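Local coordinates for protein putative NADH-depentdent flavin oxidoreductase (Cupriavidus metallidurans, PDB 5OCS) that is an FMN-containing ene-reductase of the Old Yellow Enzyme family, probably using NAD(P)H to reduce its flavin, at residues 333-338 against 361-366. Residues are numbered along the deposited sequence; the frame is centred on the assembly and turned at random.
Sequences WPWHAA and KLFKDA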
loop_
_atom_site.group_PDB
_atom_site.type_symbol
_atom_site.label_atom_id
_atom_site.label_comp_id
_atom_site.label_asym_id
_atom_site.label_seq_id
_atom_site.Cartn_x
_atom_site.Cartn_y
_atom_site.Cartn_z
ATOM N N TRP D 333 9.828 -1.836 -2.654
ATOM C CA TRP D 333 11.236 -2.230 -2.679
ATOM C C TRP D 333 11.608 -3.183 -3.828
ATOM O O TRP D 333 12.635 -2.942 -4.525
ATOM C CB TRP D 333 11.670 -2.829 -1.322
ATOM C CG TRP D 333 13.180 -2.983 -1.179
ATOM C CD1 TRP D 333 14.017 -2.096 -0.611
ATOM C CD2 TRP D 333 13.996 -4.076 -1.642
ATOM N NE1 TRP D 333 15.313 -2.544 -0.679
ATOM C CE2 TRP D 333 15.333 -3.762 -1.295
ATOM C CE3 TRP D 333 13.724 -5.297 -2.281
ATOM C CZ2 TRP D 333 16.401 -4.607 -1.577
ATOM C CZ3 TRP D 333 14.803 -6.154 -2.577
ATOM C CH2 TRP D 333 16.126 -5.781 -2.219
ATOM N N PRO D 334 10.787 -4.207 -4.105
ATOM C CA PRO D 334 11.183 -5.099 -5.198
ATOM C C PRO D 334 11.110 -4.407 -6.552
ATOM O O PRO D 334 11.955 -4.677 -7.425
ATOM C CB PRO D 334 10.209 -6.285 -5.099
ATOM C CG PRO D 334 9.634 -6.193 -3.675
ATOM C CD PRO D 334 9.601 -4.725 -3.380
ATOM N N TRP D 335 10.167 -3.476 -6.748
ATOM C CA TRP D 335 10.204 -2.695 -8.013
ATOM C C TRP D 335 11.528 -1.873 -8.163
ATOM O O TRP D 335 12.195 -1.839 -9.229
ATOM C CB TRP D 335 9.083 -1.692 -8.074
ATOM C CG TRP D 335 7.684 -2.208 -7.996
ATOM C CD1 TRP D 335 7.255 -3.470 -7.715
ATOM C CD2 TRP D 335 6.514 -1.397 -8.138
ATOM N NE1 TRP D 335 5.871 -3.505 -7.730
ATOM C CE2 TRP D 335 5.404 -2.242 -8.006
ATOM C CE3 TRP D 335 6.314 -0.036 -8.424
ATOM C CZ2 TRP D 335 4.086 -1.752 -8.093
ATOM C CZ3 TRP D 335 5.028 0.437 -8.510
ATOM C CH2 TRP D 335 3.930 -0.424 -8.347
ATOM N N HIS D 336 11.900 -1.225 -7.071
ATOM C CA HIS D 336 13.080 -0.358 -7.021
ATOM C C HIS D 336 14.341 -1.171 -7.182
ATOM O O HIS D 336 15.246 -0.727 -7.939
ATOM C CB HIS D 336 13.061 0.490 -5.784
ATOM C CG HIS D 336 11.857 1.354 -5.712
ATOM N ND1 HIS D 336 11.307 1.775 -4.523
ATOM C CD2 HIS D 336 11.029 1.784 -6.691
ATOM C CE1 HIS D 336 10.230 2.504 -4.777
ATOM N NE2 HIS D 336 10.049 2.534 -6.094
ATOM N N ALA D 337 14.349 -2.378 -6.597
ATOM C CA ALA D 337 15.467 -3.299 -6.796
ATOM C C ALA D 337 15.598 -3.798 -8.247
ATOM O O ALA D 337 16.727 -3.881 -8.822
ATOM C CB ALA D 337 15.424 -4.473 -5.808
ATOM N N ALA D 338 14.466 -4.149 -8.840
ATOM C CA ALA D 338 14.430 -4.611 -10.208
ATOM C C ALA D 338 14.934 -3.521 -11.147
ATOM O O ALA D 338 15.746 -3.832 -12.067
ATOM C CB ALA D 338 13.021 -5.039 -10.590
ATOM N N LYS D 361 10.061 -1.292 -19.587
ATOM C CA LYS D 361 9.937 -2.750 -19.375
ATOM C C LYS D 361 10.107 -3.220 -17.930
ATOM O O LYS D 361 10.362 -4.396 -17.714
ATOM C CB LYS D 361 10.954 -3.550 -20.221
ATOM C CG LYS D 361 10.989 -3.228 -21.700
ATOM C CD LYS D 361 9.805 -3.840 -22.423
ATOM C CE LYS D 361 9.915 -3.635 -23.926
ATOM N NZ LYS D 361 8.580 -3.309 -24.500
ATOM N N LEU D 362 9.983 -2.317 -16.960
ATOM C CA LEU D 362 10.074 -2.703 -15.537
ATOM C C LEU D 362 8.966 -3.680 -15.169
ATOM O O LEU D 362 9.177 -4.654 -14.404
ATOM C CB LEU D 362 10.036 -1.463 -14.634
ATOM C CG LEU D 362 10.149 -1.722 -13.125
ATOM C CD1 LEU D 362 11.500 -2.368 -12.845
ATOM C CD2 LEU D 362 10.025 -0.452 -12.318
ATOM N N PHE D 363 7.765 -3.395 -15.655
ATOM C CA PHE D 363 6.623 -4.186 -15.293
ATOM C C PHE D 363 6.337 -5.249 -16.346
ATOM O O PHE D 363 6.173 -4.931 -17.526
ATOM C CB PHE D 363 5.423 -3.284 -15.088
ATOM C CG PHE D 363 5.610 -2.225 -14.021
ATOM C CD1 PHE D 363 6.218 -2.511 -12.805
ATOM C CD2 PHE D 363 5.095 -0.969 -14.217
ATOM C CE1 PHE D 363 6.335 -1.555 -11.817
ATOM C CE2 PHE D 363 5.228 0.000 -13.258
ATOM C CZ PHE D 363 5.837 -0.292 -12.050
ATOM N N LYS D 364 6.229 -6.498 -15.910
ATOM C CA LYS D 364 6.013 -7.618 -16.830
ATOM C C LYS D 364 4.689 -7.489 -17.575
ATOM O O LYS D 364 3.637 -7.280 -16.955
ATOM C CB LYS D 364 6.011 -8.940 -16.094
ATOM C CG LYS D 364 7.307 -9.314 -15.403
ATOM C CD LYS D 364 7.199 -10.674 -14.706
ATOM C CE LYS D 364 8.452 -11.004 -13.900
ATOM N NZ LYS D 364 9.671 -11.017 -14.747
ATOM N N ASP D 365 4.761 -7.567 -18.896
ATOM C CA ASP D 365 3.583 -7.602 -19.771
ATOM C C ASP D 365 2.674 -6.363 -19.712
ATOM O O ASP D 365 1.509 -6.457 -20.052
ATOM C CB ASP D 365 2.756 -8.858 -19.511
ATOM C CG ASP D 365 3.593 -10.132 -19.583
ATOM O OD1 ASP D 365 4.304 -10.350 -20.588
ATOM O OD2 ASP D 365 3.555 -10.900 -18.619
ATOM N N ALA D 366 3.212 -5.216 -19.310
ATOM C CA ALA D 366 2.417 -3.958 -19.234
ATOM C C ALA D 366 2.000 -3.464 -20.629
ATOM O O ALA D 366 2.750 -3.598 -21.590
ATOM C CB ALA D 366 3.176 -2.874 -18.504
#
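Phe363 sets the CE1-CZ edge of its ring over one face of the Trp335 indole. The stack is T-shaped, with the Phe363 ring centred 4.8 Å from the six-membered ring of Trp335 and the planes at 71°. CZ of Phe363 comes to 3.7 Å from CE3 of Trp335, while its neighbour CE1 sits over the indole toward the rim, as close to CD2 as to CE3. Beside this pair, Leu362 reaches the helix with its branch end: CD1 lies 3.8 Å from Ala338 CB and 3.7 Å from the backbone O of Trp335. CG of Leu362 is anti to that residue's backbone N (chi1 -179°), extending both methyls toward the helix. Further out, Leu362 and Lys364 make backbone hydrogen bonds with Val345, and Gln355 OE1 accepts from Leu362 N, consistent with these bonds setting where the two side chains meet the helix. Ala347 packs on the side chains of both Trp335 and Phe363, and the second subunit adds its Leu328 against Trp335 and its Tyr329 against Leu362. The side-chain contacts are apolar and aromatic, with one methyl against a backbone carbonyl, so shape and dispersion join 361-366, in the C-terminal part of this TIM-barrel enzyme, to helix 333-341 at the interface between the two subunits.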